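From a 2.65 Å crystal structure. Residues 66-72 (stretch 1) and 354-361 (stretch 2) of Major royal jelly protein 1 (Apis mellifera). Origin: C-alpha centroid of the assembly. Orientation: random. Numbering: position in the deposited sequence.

Stretch 1 (66-72) PSDIDQW
Stretch 2 (354-361) IASMKIKE

Two strands of one chain, nearly three hundred residues apart in sequence, run in the same direction with 14° between their axes and a closest approach of 6.0 Å. Register is set by Ser67 CA to Ala355 CA at 6.5 Å, Asp68 CA to Ser356 CA at 5.5 Å, and Asp70 CA to Lys358 CA at 6.6 Å; the strands then diverge, with Gln71 CA and Lys360 CA 8.1 Å apart. No backbone-to-backbone hydrogen bond joins them, so side chains carry the polar pairing.

In the first stretch, Pro66 has phi/psi of -84/139, Ser67 breaks the extended pattern at -101/-50, and extension resumes through Asp68 (-142/158), Ile69 (-129/158), Asp70 (-157/-176), Gln71 (-155/133) and Trp72 (-149/123). The second goes from Ile354 (-73/94) through a kink at Ala355 (-79/-21) into Ser356 (-158/150), Met357 (-145/141), Lys358 (-138/155), Ile359 (-126/130), Lys360 (-122/156) and Glu361 (-102/141).

From Ser356 on the second strand alternates: Ser356, Lys358 and Lys360 send CA-to-CB toward the first strand, Met357 points away and Ile359 is out of reach; Ala355, before the alternation starts, also points toward. From the first strand Asp68, Ile69, Asp70 and Gln71 leave sideways, yet the ends of both aspartates and of Gln71 come nearer.

Lys358 is the hub, with chi angles m, m, t, p. Its NZ donates to Ile69 O at 2.7 Å and forms a salt bridge with Asp70 OD2, also at 2.7 Å. A longer salt bridge, a weak hydrogen bond at 3.3 Å, joins Lys358 NZ to Asp68 OD2. One ammonium thus gathers two carboxylates and a carbonyl from three successive residues.

Lys360 repeats the motif two residues on, starting m, m but finishing t, t. Its NZ bridges to Asp70 OD1 at 2.7 Å and donates to Gln71 O at 3.2 Å. Asp70, at chi1 -149° and chi2 -52°, therefore offers one carboxylate oxygen to each lysine, and Gln71 N steadies it by donating to Asp70 OD1 at 2.6 Å.

Asp68 is t, with chi2 5°. Its OD1 lies an implausible 2.3 Å from Ser356 OG, a clash in the model on which no interaction should rest. Apolar packing is modest: Ile69 (p, t) brings CG1 to 4.3 Å from Ser356 CB. Gln71 (t, m, chi3 -35°) sets OE1 3.4 Å from Lys360 CG. Trp72 (t, chi2 89°) points away.

The rule is compact: alternate lysines reach across to carboxylates and carbonyls, in a contact that buries 421 Å² summed over both stretches.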

# COMPACT_ATOMS: atom_id res chain seq x y z
N PRO A 66 -17.43 -1.20 -40.24
CA PRO A 66 -17.85 -1.72 -38.94
C PRO A 66 -19.35 -1.58 -38.74
O PRO A 66 -19.93 -0.57 -39.10
CB PRO A 66 -17.06 -0.85 -37.96
CG PRO A 66 -16.88 0.45 -38.67
CD PRO A 66 -16.93 0.19 -40.15
N SER A 67 -19.96 -2.59 -38.16
CA SER A 67 -21.39 -2.63 -37.91
C SER A 67 -21.70 -2.31 -36.44
O SER A 67 -22.56 -1.48 -36.17
CB SER A 67 -21.94 -4.00 -38.29
OG SER A 67 -23.33 -4.07 -38.06
N ASP A 68 -21.02 -2.98 -35.52
CA ASP A 68 -21.29 -2.83 -34.09
C ASP A 68 -20.00 -2.87 -33.26
O ASP A 68 -18.98 -3.35 -33.72
CB ASP A 68 -22.25 -3.95 -33.63
CG ASP A 68 -23.03 -3.62 -32.34
OD1 ASP A 68 -22.94 -2.50 -31.82
OD2 ASP A 68 -23.78 -4.48 -31.83
N ILE A 69 -20.07 -2.31 -32.05
CA ILE A 69 -19.01 -2.42 -31.05
C ILE A 69 -19.63 -2.90 -29.77
O ILE A 69 -20.84 -2.76 -29.56
CB ILE A 69 -18.28 -1.09 -30.79
CG1 ILE A 69 -19.24 0.02 -30.31
CG2 ILE A 69 -17.57 -0.63 -32.06
CD1 ILE A 69 -18.56 1.32 -29.91
N ASP A 70 -18.81 -3.47 -28.91
CA ASP A 70 -19.20 -3.69 -27.52
C ASP A 70 -17.92 -3.81 -26.68
O ASP A 70 -16.82 -3.61 -27.19
CB ASP A 70 -20.13 -4.90 -27.39
CG ASP A 70 -21.12 -4.75 -26.23
OD1 ASP A 70 -20.64 -4.48 -25.09
OD2 ASP A 70 -22.36 -4.95 -26.45
N GLN A 71 -18.07 -4.10 -25.39
CA GLN A 71 -16.95 -4.04 -24.47
C GLN A 71 -17.24 -4.97 -23.31
O GLN A 71 -18.34 -4.94 -22.77
CB GLN A 71 -16.79 -2.60 -23.97
CG GLN A 71 -15.69 -2.39 -22.94
CD GLN A 71 -16.08 -2.73 -21.51
OE1 GLN A 71 -17.22 -2.53 -21.10
NE2 GLN A 71 -15.13 -3.26 -20.75
N TRP A 72 -16.24 -5.79 -22.96
CA TRP A 72 -16.29 -6.62 -21.74
C TRP A 72 -14.88 -6.79 -21.22
O TRP A 72 -14.00 -7.25 -21.97
CB TRP A 72 -16.91 -7.97 -22.06
CG TRP A 72 -17.00 -8.89 -20.91
CD1 TRP A 72 -18.03 -8.99 -20.02
CD2 TRP A 72 -16.05 -9.88 -20.53
NE1 TRP A 72 -17.78 -9.99 -19.09
CE2 TRP A 72 -16.56 -10.55 -19.39
CE3 TRP A 72 -14.81 -10.27 -21.05
CZ2 TRP A 72 -15.89 -11.58 -18.76
CZ3 TRP A 72 -14.13 -11.29 -20.42
CH2 TRP A 72 -14.67 -11.94 -19.29
N ILE A 354 -23.66 7.65 -36.53
CA ILE A 354 -23.56 6.89 -35.30
C ILE A 354 -24.18 5.50 -35.55
O ILE A 354 -25.38 5.31 -35.44
CB ILE A 354 -24.19 7.63 -34.11
CG1 ILE A 354 -23.41 8.92 -33.85
CG2 ILE A 354 -24.19 6.78 -32.86
CD1 ILE A 354 -24.09 9.86 -32.88
N ALA A 355 -23.33 4.55 -35.93
CA ALA A 355 -23.79 3.20 -36.23
C ALA A 355 -24.03 2.37 -34.99
O ALA A 355 -24.73 1.36 -35.06
CB ALA A 355 -22.77 2.49 -37.10
N SER A 356 -23.43 2.74 -33.86
CA SER A 356 -23.66 1.97 -32.64
C SER A 356 -23.39 2.72 -31.37
O SER A 356 -22.57 3.61 -31.36
CB SER A 356 -22.83 0.69 -32.64
OG SER A 356 -23.50 -0.28 -31.87
N MET A 357 -24.11 2.35 -30.31
CA MET A 357 -23.91 2.89 -28.98
C MET A 357 -24.17 1.85 -27.91
O MET A 357 -25.09 1.04 -28.05
CB MET A 357 -24.85 4.07 -28.75
CG MET A 357 -24.42 5.28 -29.52
SD MET A 357 -25.53 6.66 -29.22
CE MET A 357 -24.28 7.90 -29.52
N LYS A 358 -23.35 1.85 -26.87
CA LYS A 358 -23.56 0.99 -25.71
C LYS A 358 -23.27 1.80 -24.46
O LYS A 358 -22.51 2.77 -24.51
CB LYS A 358 -22.64 -0.23 -25.76
CG LYS A 358 -22.70 -1.03 -27.04
CD LYS A 358 -24.00 -1.80 -27.15
CE LYS A 358 -24.17 -2.45 -28.51
NZ LYS A 358 -23.28 -3.64 -28.66
N ILE A 359 -23.86 1.41 -23.34
CA ILE A 359 -23.60 2.04 -22.06
C ILE A 359 -23.20 0.99 -21.04
O ILE A 359 -23.87 -0.01 -20.86
CB ILE A 359 -24.80 2.89 -21.56
CG1 ILE A 359 -24.93 4.12 -22.47
CG2 ILE A 359 -24.61 3.33 -20.10
CD1 ILE A 359 -26.01 5.10 -22.10
N LYS A 360 -22.09 1.27 -20.37
CA LYS A 360 -21.48 0.38 -19.39
C LYS A 360 -21.39 1.10 -18.06
O LYS A 360 -21.37 2.32 -18.03
CB LYS A 360 -20.07 0.01 -19.87
CG LYS A 360 -20.04 -0.68 -21.24
CD LYS A 360 -20.60 -2.11 -21.18
CE LYS A 360 -21.09 -2.57 -22.55
NZ LYS A 360 -21.41 -4.02 -22.55
N GLU A 361 -21.34 0.34 -16.98
CA GLU A 361 -21.08 0.86 -15.64
C GLU A 361 -19.63 0.59 -15.25
O GLU A 361 -19.09 -0.49 -15.54
CB GLU A 361 -22.02 0.20 -14.64
CG GLU A 361 -23.47 0.57 -14.80
CD GLU A 361 -24.34 -0.26 -13.88
OE1 GLU A 361 -24.97 0.34 -12.97
OE2 GLU A 361 -24.38 -1.51 -14.04